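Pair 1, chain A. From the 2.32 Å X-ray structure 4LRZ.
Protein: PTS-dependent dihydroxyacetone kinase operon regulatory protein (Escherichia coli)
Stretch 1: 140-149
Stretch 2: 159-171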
# COMPACT_ATOMS: atom_id res chain seq x y z
N LEU A 140 28.93 -20.57 13.72
CA LEU A 140 28.50 -19.30 13.13
C LEU A 140 29.44 -18.12 13.34
O LEU A 140 29.15 -17.02 12.88
CB LEU A 140 27.08 -18.94 13.61
CG LEU A 140 25.98 -19.95 13.22
CD1 LEU A 140 24.61 -19.48 13.66
CD2 LEU A 140 25.98 -20.29 11.70
N TRP A 141 30.58 -18.34 14.00
CA TRP A 141 31.51 -17.24 14.30
C TRP A 141 32.14 -16.59 13.06
O TRP A 141 32.64 -15.49 13.13
CB TRP A 141 32.59 -17.67 15.29
CG TRP A 141 32.07 -17.89 16.74
CD1 TRP A 141 30.76 -17.95 17.15
CD2 TRP A 141 32.87 -18.11 17.92
NE1 TRP A 141 30.69 -18.18 18.50
CE2 TRP A 141 31.96 -18.28 19.01
CE3 TRP A 141 34.25 -18.18 18.17
CZ2 TRP A 141 32.40 -18.52 20.33
CZ3 TRP A 141 34.69 -18.43 19.49
CH2 TRP A 141 33.77 -18.59 20.55
N ASN A 142 32.09 -17.29 11.94
CA ASN A 142 32.55 -16.74 10.68
C ASN A 142 31.52 -15.93 9.92
O ASN A 142 31.86 -15.35 8.91
CB ASN A 142 33.06 -17.87 9.79
CG ASN A 142 34.26 -18.49 10.35
OD1 ASN A 142 34.22 -19.64 10.79
ND2 ASN A 142 35.34 -17.70 10.45
N TRP A 143 30.29 -15.88 10.44
CA TRP A 143 29.15 -15.26 9.79
C TRP A 143 28.64 -14.02 10.51
O TRP A 143 28.81 -13.87 11.73
CB TRP A 143 28.02 -16.29 9.61
CG TRP A 143 28.49 -17.35 8.75
CD1 TRP A 143 29.21 -18.45 9.12
CD2 TRP A 143 28.42 -17.38 7.33
NE1 TRP A 143 29.56 -19.19 8.02
CE2 TRP A 143 29.08 -18.56 6.90
CE3 TRP A 143 27.85 -16.53 6.37
CZ2 TRP A 143 29.18 -18.91 5.57
CZ3 TRP A 143 27.93 -16.89 5.06
CH2 TRP A 143 28.60 -18.07 4.66
N ALA A 144 28.07 -13.12 9.71
CA ALA A 144 27.26 -12.02 10.17
C ALA A 144 25.82 -12.29 9.67
O ALA A 144 25.63 -12.70 8.52
CB ALA A 144 27.78 -10.69 9.58
N PHE A 145 24.81 -12.07 10.51
CA PHE A 145 23.40 -12.13 10.07
C PHE A 145 22.69 -10.81 10.38
O PHE A 145 22.92 -10.21 11.42
CB PHE A 145 22.66 -13.32 10.71
CG PHE A 145 23.11 -14.66 10.19
CD1 PHE A 145 22.50 -15.23 9.07
CD2 PHE A 145 24.12 -15.35 10.79
CE1 PHE A 145 22.92 -16.48 8.58
CE2 PHE A 145 24.54 -16.58 10.30
CZ PHE A 145 23.95 -17.14 9.22
N CYS A 146 21.88 -10.32 9.44
CA CYS A 146 20.96 -9.23 9.72
C CYS A 146 19.57 -9.75 9.43
O CYS A 146 19.37 -10.50 8.46
CB CYS A 146 21.20 -8.05 8.77
SG CYS A 146 22.81 -7.27 8.91
N ALA A 147 18.60 -9.30 10.21
CA ALA A 147 17.24 -9.74 9.98
C ALA A 147 16.24 -8.73 10.50
O ALA A 147 16.50 -7.97 11.46
CB ALA A 147 17.00 -11.13 10.60
N THR A 148 15.09 -8.74 9.88
CA THR A 148 14.04 -7.88 10.33
C THR A 148 12.77 -8.69 10.21
O THR A 148 12.59 -9.37 9.22
CB THR A 148 13.95 -6.60 9.43
OG1 THR A 148 15.20 -5.89 9.52
CG2 THR A 148 12.86 -5.69 9.90
N PRO A 149 11.87 -8.59 11.19
CA PRO A 149 10.61 -9.27 11.06
C PRO A 149 9.64 -8.51 10.14
O PRO A 149 9.74 -7.28 10.03
CB PRO A 149 10.09 -9.29 12.50
CG PRO A 149 10.63 -8.08 13.13
CD PRO A 149 12.00 -7.93 12.52
N GLY A 159 6.73 -13.35 8.96
CA GLY A 159 8.01 -13.80 8.43
C GLY A 159 9.15 -12.90 8.78
O GLY A 159 8.98 -11.95 9.60
N THR A 160 10.31 -13.16 8.15
CA THR A 160 11.56 -12.45 8.48
C THR A 160 12.40 -12.34 7.21
O THR A 160 12.45 -13.28 6.42
CB THR A 160 12.42 -13.23 9.53
OG1 THR A 160 11.73 -13.25 10.78
CG2 THR A 160 13.79 -12.57 9.72
N ILE A 161 13.07 -11.20 7.03
CA ILE A 161 13.97 -11.01 5.88
C ILE A 161 15.35 -10.99 6.47
O ILE A 161 15.62 -10.23 7.39
CB ILE A 161 13.75 -9.65 5.12
CG1 ILE A 161 12.31 -9.54 4.59
CG2 ILE A 161 14.74 -9.47 3.93
CD1 ILE A 161 11.94 -10.55 3.48
N ALA A 162 16.23 -11.80 5.92
CA ALA A 162 17.59 -11.82 6.39
C ALA A 162 18.63 -11.80 5.26
O ALA A 162 18.36 -12.22 4.12
CB ALA A 162 17.82 -13.07 7.30
N LEU A 163 19.82 -11.34 5.65
CA LEU A 163 20.99 -11.24 4.84
C LEU A 163 22.15 -11.88 5.61
O LEU A 163 22.46 -11.47 6.73
CB LEU A 163 21.29 -9.77 4.57
CG LEU A 163 22.51 -9.35 3.74
CD1 LEU A 163 22.19 -8.05 2.99
CD2 LEU A 163 23.77 -9.22 4.57
N ALA A 164 22.80 -12.88 4.99
CA ALA A 164 23.92 -13.63 5.58
C ALA A 164 25.18 -13.32 4.78
O ALA A 164 25.13 -13.30 3.55
CB ALA A 164 23.63 -15.12 5.53
N CYS A 165 26.30 -13.11 5.47
CA CYS A 165 27.59 -12.89 4.82
C CYS A 165 28.76 -13.22 5.72
O CYS A 165 28.64 -13.11 6.94
CB CYS A 165 27.72 -11.44 4.31
SG CYS A 165 27.96 -10.12 5.53
N PRO A 166 29.92 -13.59 5.12
CA PRO A 166 31.14 -13.76 5.95
C PRO A 166 31.34 -12.53 6.82
O PRO A 166 31.13 -11.40 6.37
CB PRO A 166 32.26 -13.93 4.92
CG PRO A 166 31.61 -14.47 3.71
CD PRO A 166 30.16 -13.98 3.72
N VAL A 167 31.69 -12.76 8.08
CA VAL A 167 31.76 -11.70 9.06
C VAL A 167 32.68 -10.53 8.63
O VAL A 167 32.34 -9.36 8.83
CB VAL A 167 32.11 -12.27 10.49
CG1 VAL A 167 33.57 -12.56 10.62
CG2 VAL A 167 31.66 -11.31 11.57
N GLU A 168 33.83 -10.84 8.01
CA GLU A 168 34.77 -9.79 7.57
C GLU A 168 34.21 -8.86 6.47
O GLU A 168 34.72 -7.76 6.28
CB GLU A 168 36.14 -10.39 7.14
CG GLU A 168 36.19 -11.07 5.72
CD GLU A 168 35.80 -12.59 5.69
OE1 GLU A 168 35.40 -13.19 6.76
OE2 GLU A 168 35.90 -13.19 4.58
N GLN A 169 33.17 -9.28 5.76
CA GLN A 169 32.61 -8.47 4.68
C GLN A 169 31.30 -7.74 4.99
O GLN A 169 30.66 -7.21 4.09
CB GLN A 169 32.38 -9.34 3.46
CG GLN A 169 33.62 -9.93 2.89
CD GLN A 169 33.28 -10.90 1.81
OE1 GLN A 169 32.53 -10.58 0.87
NE2 GLN A 169 33.81 -12.11 1.92
N THR A 170 30.91 -7.71 6.26
CA THR A 170 29.67 -7.06 6.64
C THR A 170 29.72 -5.59 6.22
O THR A 170 30.77 -5.01 6.21
CB THR A 170 29.38 -7.24 8.15
OG1 THR A 170 28.01 -6.88 8.40
CG2 THR A 170 30.32 -6.39 9.01
N THR A 171 28.59 -4.99 5.84
CA THR A 171 28.59 -3.53 5.63
C THR A 171 27.54 -2.87 6.51
O THR A 171 26.58 -3.51 6.93
CB THR A 171 28.39 -3.07 4.13
OG1 THR A 171 27.00 -3.03 3.80
CG2 THR A 171 29.10 -3.98 3.16

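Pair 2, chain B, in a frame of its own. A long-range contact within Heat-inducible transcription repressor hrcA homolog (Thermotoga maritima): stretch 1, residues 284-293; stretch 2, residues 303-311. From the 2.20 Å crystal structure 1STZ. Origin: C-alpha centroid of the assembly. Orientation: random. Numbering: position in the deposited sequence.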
# COMPACT_ATOMS: atom_id res chain seq x y z
N LEU B 284 -14.35 -3.13 31.29
CA LEU B 284 -13.97 -2.58 30.01
C LEU B 284 -14.04 -1.03 29.95
O LEU B 284 -13.98 -0.45 28.87
CB LEU B 284 -14.84 -3.21 28.92
CG LEU B 284 -14.86 -4.75 28.88
CD1 LEU B 284 -15.91 -5.26 27.93
CD2 LEU B 284 -13.50 -5.30 28.47
N GLU B 285 -14.06 -0.39 31.11
CA GLU B 285 -14.21 1.08 31.22
C GLU B 285 -13.11 1.89 30.56
O GLU B 285 -13.33 3.06 30.25
CB GLU B 285 -14.27 1.53 32.69
CG GLU B 285 -15.66 1.65 33.27
CD GLU B 285 -15.69 2.45 34.58
OE1 GLU B 285 -14.89 2.13 35.51
OE2 GLU B 285 -16.50 3.40 34.68
N LYS B 286 -11.93 1.29 30.39
CA LYS B 286 -10.78 1.96 29.75
C LYS B 286 -10.82 2.03 28.24
O LYS B 286 -9.98 2.70 27.64
CB LYS B 286 -9.48 1.26 30.13
CG LYS B 286 -9.25 1.19 31.62
CD LYS B 286 -8.73 2.48 32.17
CE LYS B 286 -7.35 2.24 32.78
NZ LYS B 286 -6.34 1.89 31.76
N PHE B 287 -11.79 1.34 27.63
CA PHE B 287 -11.88 1.19 26.16
C PHE B 287 -12.96 2.06 25.53
O PHE B 287 -13.85 2.56 26.22
CB PHE B 287 -12.23 -0.27 25.84
CG PHE B 287 -11.15 -1.24 26.21
CD1 PHE B 287 -11.17 -1.91 27.44
CD2 PHE B 287 -10.11 -1.49 25.34
CE1 PHE B 287 -10.17 -2.80 27.78
CE2 PHE B 287 -9.08 -2.40 25.70
CZ PHE B 287 -9.13 -3.05 26.89
N ALA B 288 -12.82 2.26 24.22
CA ALA B 288 -13.88 2.65 23.32
C ALA B 288 -14.03 1.53 22.27
O ALA B 288 -13.03 0.89 21.87
CB ALA B 288 -13.54 3.95 22.66
N VAL B 289 -15.26 1.27 21.84
CA VAL B 289 -15.52 0.33 20.74
C VAL B 289 -16.32 0.98 19.63
O VAL B 289 -17.38 1.50 19.88
CB VAL B 289 -16.45 -0.83 21.13
CG1 VAL B 289 -16.09 -2.09 20.32
CG2 VAL B 289 -16.52 -1.04 22.58
N PHE B 290 -15.82 0.91 18.41
CA PHE B 290 -16.61 1.18 17.22
C PHE B 290 -17.22 -0.12 16.76
O PHE B 290 -16.58 -1.15 16.73
CB PHE B 290 -15.77 1.76 16.10
CG PHE B 290 -15.49 3.23 16.25
CD1 PHE B 290 -14.44 3.66 17.00
CD2 PHE B 290 -16.30 4.17 15.65
CE1 PHE B 290 -14.18 5.02 17.15
CE2 PHE B 290 -16.04 5.53 15.80
CZ PHE B 290 -14.97 5.94 16.54
N SER B 291 -18.49 -0.08 16.41
CA SER B 291 -19.14 -1.24 15.88
C SER B 291 -20.05 -0.87 14.73
O SER B 291 -20.49 0.28 14.58
CB SER B 291 -19.90 -1.96 16.99
OG SER B 291 -20.99 -1.17 17.47
N GLY B 292 -20.32 -1.87 13.89
CA GLY B 292 -21.15 -1.72 12.72
C GLY B 292 -21.27 -3.07 12.01
O GLY B 292 -20.60 -4.03 12.39
N LYS B 293 -22.09 -3.15 10.98
CA LYS B 293 -22.24 -4.37 10.22
C LYS B 293 -21.82 -4.17 8.78
O LYS B 293 -21.91 -3.06 8.27
CB LYS B 293 -23.69 -4.84 10.26
CG LYS B 293 -24.25 -5.02 11.65
CD LYS B 293 -25.56 -5.78 11.59
CE LYS B 293 -26.25 -5.83 12.93
NZ LYS B 293 -26.98 -4.58 13.20
N SER B 303 -21.06 -8.55 12.04
CA SER B 303 -20.62 -7.35 12.73
C SER B 303 -19.09 -7.22 12.78
O SER B 303 -18.35 -8.22 12.75
CB SER B 303 -21.20 -7.34 14.14
OG SER B 303 -22.62 -7.33 14.06
N VAL B 304 -18.63 -5.97 12.83
CA VAL B 304 -17.23 -5.61 12.99
C VAL B 304 -17.07 -4.77 14.25
O VAL B 304 -17.88 -3.88 14.51
CB VAL B 304 -16.73 -4.78 11.80
CG1 VAL B 304 -15.25 -4.45 11.93
CG2 VAL B 304 -17.00 -5.52 10.49
N TYR B 305 -16.03 -5.04 15.02
CA TYR B 305 -15.72 -4.34 16.26
C TYR B 305 -14.28 -3.87 16.25
O TYR B 305 -13.38 -4.63 15.93
CB TYR B 305 -15.93 -5.25 17.46
CG TYR B 305 -17.31 -5.83 17.54
CD1 TYR B 305 -17.64 -6.99 16.87
CD2 TYR B 305 -18.29 -5.22 18.32
CE1 TYR B 305 -18.91 -7.53 16.95
CE2 TYR B 305 -19.56 -5.74 18.39
CZ TYR B 305 -19.87 -6.90 17.71
OH TYR B 305 -21.13 -7.44 17.81
N LEU B 306 -14.07 -2.59 16.59
CA LEU B 306 -12.75 -2.01 16.84
C LEU B 306 -12.66 -1.56 18.31
O LEU B 306 -13.38 -0.65 18.74
CB LEU B 306 -12.59 -0.78 15.96
CG LEU B 306 -11.23 -0.19 15.59
CD1 LEU B 306 -11.25 1.31 15.68
CD2 LEU B 306 -10.04 -0.78 16.30
N PHE B 307 -11.75 -2.14 19.05
CA PHE B 307 -11.50 -1.78 20.43
C PHE B 307 -10.18 -1.04 20.50
O PHE B 307 -9.18 -1.51 19.98
CB PHE B 307 -11.42 -3.02 21.32
CG PHE B 307 -12.70 -3.78 21.42
CD1 PHE B 307 -12.96 -4.84 20.58
CD2 PHE B 307 -13.63 -3.46 22.40
CE1 PHE B 307 -14.15 -5.57 20.70
CE2 PHE B 307 -14.80 -4.16 22.51
CZ PHE B 307 -15.07 -5.22 21.64
N THR B 308 -10.18 0.12 21.15
CA THR B 308 -8.96 0.84 21.46
C THR B 308 -9.05 1.33 22.87
O THR B 308 -10.11 1.26 23.48
CB THR B 308 -8.81 2.09 20.53
OG1 THR B 308 -9.94 2.95 20.68
CG2 THR B 308 -8.82 1.70 19.04
N SER B 309 -7.97 1.87 23.39
CA SER B 309 -8.10 2.80 24.50
C SER B 309 -9.09 3.91 24.14
O SER B 309 -9.19 4.33 22.98
CB SER B 309 -6.76 3.43 24.83
OG SER B 309 -6.93 4.40 25.84
N LYS B 310 -9.82 4.39 25.14
CA LYS B 310 -10.70 5.56 24.95
C LYS B 310 -9.91 6.85 24.80
O LYS B 310 -10.49 7.86 24.41
CB LYS B 310 -11.73 5.69 26.09
CG LYS B 310 -11.20 5.95 27.46
CD LYS B 310 -12.37 6.01 28.45
CE LYS B 310 -11.91 6.05 29.91
NZ LYS B 310 -13.09 5.97 30.81
N VAL B 311 -8.62 6.81 25.12
CA VAL B 311 -7.68 7.87 24.81
C VAL B 311 -7.11 7.60 23.42
O VAL B 311 -6.05 7.00 23.27
CB VAL B 311 -6.54 8.00 25.86
CG1 VAL B 311 -5.73 9.27 25.62
CG2 VAL B 311 -7.11 7.98 27.30
O HOH W 1 -7.87 4.24 28.48
O HOH W 2 -12.34 2.78 19.26

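Pairs 1 and 2 are both antiparallel two-strand ladders, and 14 central residues superpose on N, CA and C with an RMSD of 0.5 Å. The strand directions differ by 159° in pair 1 and 167° in pair 2, the axes approach to 4.6 Å in each, and the buried surface is similar, 735 and 761 Å². The ladder is held by alternating narrow and wide pairs. In pair 1, Ala144(A), Cys146(A) and Thr148(A) each exchange two backbone hydrogen bonds with Cys165(A), Leu163(A) and Ile161(A); in pair 2, Ala288(B), Phe290(B) and Gly292(B) do the same with Thr308(B), Leu306(B) and Val304(B). Between these rungs, CA-H...O contacts fill in, such as Phe145(A) CA to Leu163(A) O at 3.5 Å and its counterpart Val289(B) CA to Leu306(B) O at 3.1 Å.

The ladder closes alike at the start of stretch 1. Val167(A) N donates to Asn142(A) O at 2.7 Å, and the matching Lys310(B) N donates to Lys286(B) O at 3.0 Å. Beyond this rung the side chains differ: Val167(A) brings CG1 to 4.0 Å from Trp141(A) O, whereas the extended Lys310(B) reaches farther and its NZ donates to Glu285(B) O at 3.0 Å. Trp143(A) and Phe287(B) coincide, both with chi1 m and CB directed away overall. The larger indole still lies against the partner strand, with CZ3 3.9 Å from Pro166(A) CD. Ser309(B) replaces that proline, and its OG shares a water with Lys286(B) O, at 2.8 and 2.7 Å from the water oxygen.

The clearest exchange is on the face carrying Phe145(A) and Ala164(A). There the aromatic ring belongs to stretch 1, and its CE1 packs 3.4 Å from Ala164(A) CB. In pair 2 the ring sits on the other strand: Phe307(B) matches Ala164(A), Val289(B) matches Phe145(A), and Val289(B) CG1 lies over the ring face, 3.5 Å from its centroid. Farther along, Ala147(A) CB meets Ala162(A) CB at 3.9 Å; the equivalent Ser291(B) CB faces the bulkier Tyr305(B), at 3.9 Å from CD2.

On the opposite face, Ala144(A) and Ala288(B) fall together. Ala144(A) CB lies 4.1 Å from Cys165(A) SG, and Ala288(B) CB likewise 4.2 Å from Thr308(B) OG1, since both residues hold chi1 p; Thr308(B) OG1 also donates to Ser309(B) O at 2.8 Å. Next to them, Leu163(A) and Leu306(B) keep the same position, but Cys146(A) gives way to Phe290(B), whose CB approaches Leu306(B) CB to 4.1 Å.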